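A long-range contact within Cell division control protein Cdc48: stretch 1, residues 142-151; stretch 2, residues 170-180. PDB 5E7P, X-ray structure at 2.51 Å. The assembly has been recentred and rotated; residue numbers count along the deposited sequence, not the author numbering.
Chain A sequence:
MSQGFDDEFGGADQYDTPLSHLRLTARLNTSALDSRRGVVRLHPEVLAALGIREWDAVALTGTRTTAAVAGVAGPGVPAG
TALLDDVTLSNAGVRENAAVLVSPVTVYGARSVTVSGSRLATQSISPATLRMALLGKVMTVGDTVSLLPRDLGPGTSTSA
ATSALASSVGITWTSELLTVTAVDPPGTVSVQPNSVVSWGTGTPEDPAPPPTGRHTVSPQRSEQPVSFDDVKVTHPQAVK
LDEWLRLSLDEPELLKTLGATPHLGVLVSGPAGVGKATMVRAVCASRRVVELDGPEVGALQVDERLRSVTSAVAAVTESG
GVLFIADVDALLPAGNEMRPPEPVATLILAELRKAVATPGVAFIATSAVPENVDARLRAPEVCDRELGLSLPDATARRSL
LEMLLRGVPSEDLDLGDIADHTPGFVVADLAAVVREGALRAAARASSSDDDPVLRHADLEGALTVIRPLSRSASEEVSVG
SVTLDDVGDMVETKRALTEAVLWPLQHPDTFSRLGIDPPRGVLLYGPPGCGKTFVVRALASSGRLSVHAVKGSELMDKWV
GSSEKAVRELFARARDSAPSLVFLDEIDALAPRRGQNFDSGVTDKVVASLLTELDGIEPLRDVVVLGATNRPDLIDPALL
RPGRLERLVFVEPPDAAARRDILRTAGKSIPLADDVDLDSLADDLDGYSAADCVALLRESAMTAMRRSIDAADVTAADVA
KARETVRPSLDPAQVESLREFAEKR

Stretch 1 (142-151) GDTVSLLPRD
Stretch 2, residues 170-180: GITWTSELLTV

Short strands within the two stretches, centred on Thr144-Val145 and Leu178-Thr179, pair antiparallel, their directions 138° apart, with Thr144 opposite Thr179 (CA-CA 4.5 Å) and Val145 opposite Leu178. Val145 and Leu178 satisfy each other twice: Leu178 N donates to Val145 O (2.8 Å, 169°) and Val145 N to Leu178 O (3.0 Å, 140°). Toward the sheet's other end, Val180 N donates to Asp143 O (2.9 Å) and Gly142 N to Val180 O (2.6 Å, 167°). Gly142 sits at phi/psi 98/-11, where a CB would jam against the preceding carbonyl. At the non-hydrogen-bonded Thr144-Thr179 pair, CA-H...O contacts fill in: Thr179 CA to Asp143 O and Thr144 CA to Leu178 O, both 3.2 Å. Thr144 (m) and Thr179 (p) share one face; Val145 (m) and Leu178 (mt) share the other, where Leu147 CD2 meets Leu178 CD1 at 3.9 Å. Beyond the strands, Leu147 (mt, phi/psi -73/-32) and Leu148 (tp, -144/128) point toward stretch 2 and are buried. Leu147 CB packs on Trp173 CD1 (3.5 Å), Leu148 CD2 on Ile171 CG2 (3.9 Å). Trp173 (chi1 56°, chi2 96°) satisfies its buried indole only weakly, NE1 donating to Leu147 O (3.2 Å, 134°). Ser175 OG (p) donates to Asp151 OD2 (2.7 Å; Asp151 chi1 m), a polar link suited to this more exposed end. The contact buries 843 Å².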

# COMPACT_ATOMS: atom_id res chain seq x y z
N GLY A 142 -10.42 16.90 -16.08
CA GLY A 142 -10.69 16.97 -17.51
C GLY A 142 -10.62 15.62 -18.20
O GLY A 142 -11.03 15.49 -19.35
N ASP A 143 -10.11 14.62 -17.50
CA ASP A 143 -9.97 13.28 -18.06
C ASP A 143 -11.31 12.61 -18.31
O ASP A 143 -12.29 12.86 -17.61
CB ASP A 143 -9.13 12.39 -17.14
CG ASP A 143 -7.65 12.64 -17.27
OD1 ASP A 143 -7.26 13.75 -17.69
OD2 ASP A 143 -6.86 11.72 -16.96
N THR A 144 -11.35 11.74 -19.31
CA THR A 144 -12.50 10.87 -19.53
C THR A 144 -12.17 9.47 -19.03
O THR A 144 -11.28 8.80 -19.56
CB THR A 144 -12.88 10.80 -21.02
OG1 THR A 144 -13.37 12.08 -21.45
CG2 THR A 144 -13.97 9.76 -21.23
N VAL A 145 -12.87 9.04 -17.99
CA VAL A 145 -12.66 7.70 -17.44
C VAL A 145 -13.85 6.79 -17.72
O VAL A 145 -14.99 7.24 -17.83
CB VAL A 145 -12.41 7.74 -15.92
CG1 VAL A 145 -11.04 8.32 -15.62
CG2 VAL A 145 -13.49 8.54 -15.21
N SER A 146 -13.56 5.50 -17.83
CA SER A 146 -14.60 4.50 -18.05
C SER A 146 -14.68 3.56 -16.85
O SER A 146 -13.67 3.04 -16.39
CB SER A 146 -14.31 3.71 -19.32
OG SER A 146 -12.99 3.18 -19.28
N LEU A 147 -15.89 3.35 -16.34
CA LEU A 147 -16.10 2.44 -15.22
C LEU A 147 -15.95 1.00 -15.66
O LEU A 147 -15.51 0.14 -14.89
CB LEU A 147 -17.48 2.65 -14.60
CG LEU A 147 -17.80 4.03 -14.03
CD1 LEU A 147 -19.14 4.00 -13.30
CD2 LEU A 147 -16.69 4.51 -13.11
N LEU A 148 -16.32 0.72 -16.91
CA LEU A 148 -16.27 -0.63 -17.45
C LEU A 148 -15.87 -0.58 -18.92
O LEU A 148 -16.45 0.16 -19.70
CB LEU A 148 -17.64 -1.29 -17.30
CG LEU A 148 -17.66 -2.81 -17.12
CD1 LEU A 148 -16.94 -3.20 -15.84
CD2 LEU A 148 -19.08 -3.33 -17.13
N PRO A 149 -14.85 -1.37 -19.29
CA PRO A 149 -14.33 -1.39 -20.66
C PRO A 149 -15.34 -1.95 -21.66
O PRO A 149 -15.40 -1.48 -22.80
CB PRO A 149 -13.12 -2.33 -20.57
CG PRO A 149 -12.75 -2.34 -19.12
CD PRO A 149 -14.05 -2.21 -18.39
N ARG A 150 -16.12 -2.95 -21.24
CA ARG A 150 -17.08 -3.59 -22.13
C ARG A 150 -18.48 -3.63 -21.52
O ARG A 150 -18.81 -2.84 -20.64
CB ARG A 150 -16.62 -5.00 -22.49
N ASP A 151 -19.31 -4.56 -22.00
CA ASP A 151 -20.66 -4.72 -21.49
C ASP A 151 -20.95 -6.18 -21.14
O ASP A 151 -20.49 -6.68 -20.11
CB ASP A 151 -21.69 -4.22 -22.51
CG ASP A 151 -21.56 -2.73 -22.78
OD1 ASP A 151 -20.77 -2.34 -23.66
OD2 ASP A 151 -22.27 -1.95 -22.10
N GLY A 170 -19.75 -9.26 -9.03
CA GLY A 170 -19.93 -8.01 -8.30
C GLY A 170 -19.95 -6.77 -9.17
O GLY A 170 -19.80 -5.65 -8.68
N ILE A 171 -20.15 -6.96 -10.47
CA ILE A 171 -20.28 -5.83 -11.38
C ILE A 171 -21.72 -5.32 -11.41
O ILE A 171 -22.62 -5.97 -11.95
CB ILE A 171 -19.82 -6.19 -12.81
CG1 ILE A 171 -18.35 -6.59 -12.80
CG2 ILE A 171 -20.05 -5.02 -13.75
CD1 ILE A 171 -17.78 -6.88 -14.18
N THR A 172 -21.93 -4.15 -10.80
CA THR A 172 -23.25 -3.55 -10.71
C THR A 172 -23.38 -2.36 -11.66
O THR A 172 -24.41 -2.19 -12.32
CB THR A 172 -23.55 -3.09 -9.28
OG1 THR A 172 -23.46 -4.20 -8.39
CG2 THR A 172 -24.94 -2.47 -9.18
N TRP A 173 -22.33 -1.56 -11.72
CA TRP A 173 -22.30 -0.37 -12.57
C TRP A 173 -22.28 -0.74 -14.06
O TRP A 173 -22.05 -1.89 -14.42
CB TRP A 173 -21.09 0.49 -12.23
CG TRP A 173 -19.79 -0.26 -12.32
CD1 TRP A 173 -18.94 -0.28 -13.39
CD2 TRP A 173 -19.21 -1.10 -11.32
NE1 TRP A 173 -17.86 -1.08 -13.11
CE2 TRP A 173 -18.00 -1.59 -11.84
CE3 TRP A 173 -19.59 -1.48 -10.03
CZ2 TRP A 173 -17.16 -2.44 -11.12
CZ3 TRP A 173 -18.76 -2.32 -9.31
CH2 TRP A 173 -17.56 -2.79 -9.86
N THR A 174 -22.51 0.26 -14.90
CA THR A 174 -22.52 0.05 -16.35
C THR A 174 -21.30 0.69 -17.00
O THR A 174 -20.45 1.27 -16.32
CB THR A 174 -23.79 0.63 -16.99
OG1 THR A 174 -23.90 2.02 -16.68
CG2 THR A 174 -25.02 -0.10 -16.46
N SER A 175 -21.21 0.58 -18.32
CA SER A 175 -20.07 1.11 -19.06
C SER A 175 -20.35 2.50 -19.62
O SER A 175 -20.51 2.68 -20.83
CB SER A 175 -19.69 0.17 -20.21
OG SER A 175 -20.75 0.04 -21.14
N GLU A 176 -20.42 3.49 -18.73
CA GLU A 176 -20.64 4.87 -19.15
C GLU A 176 -19.40 5.72 -18.92
O GLU A 176 -18.80 5.70 -17.85
CB GLU A 176 -21.84 5.47 -18.42
CG GLU A 176 -22.13 6.91 -18.81
CD GLU A 176 -23.29 7.50 -18.04
OE1 GLU A 176 -24.07 6.72 -17.44
OE2 GLU A 176 -23.43 8.74 -18.04
N LEU A 177 -19.01 6.47 -19.95
CA LEU A 177 -17.84 7.33 -19.87
C LEU A 177 -18.14 8.60 -19.06
O LEU A 177 -19.10 9.31 -19.35
CB LEU A 177 -17.33 7.70 -21.26
CG LEU A 177 -16.27 6.78 -21.89
CD1 LEU A 177 -16.73 5.33 -21.93
CD2 LEU A 177 -15.91 7.27 -23.28
N LEU A 178 -17.32 8.85 -18.05
CA LEU A 178 -17.49 10.02 -17.20
C LEU A 178 -16.34 10.99 -17.42
O LEU A 178 -15.35 10.66 -18.08
CB LEU A 178 -17.52 9.59 -15.73
CG LEU A 178 -18.46 8.44 -15.38
CD1 LEU A 178 -18.22 7.98 -13.95
CD2 LEU A 178 -19.91 8.85 -15.58
N THR A 179 -16.47 12.19 -16.87
CA THR A 179 -15.38 13.16 -16.90
C THR A 179 -15.03 13.62 -15.49
O THR A 179 -15.91 13.74 -14.64
CB THR A 179 -15.70 14.39 -17.79
OG1 THR A 179 -16.92 15.00 -17.35
CG2 THR A 179 -15.85 13.97 -19.24
N VAL A 180 -13.75 13.87 -15.26
CA VAL A 180 -13.28 14.33 -13.96
C VAL A 180 -13.32 15.85 -13.89
O VAL A 180 -12.54 16.53 -14.56
CB VAL A 180 -11.85 13.84 -13.68
CG1 VAL A 180 -11.39 14.29 -12.30
CG2 VAL A 180 -11.77 12.32 -13.81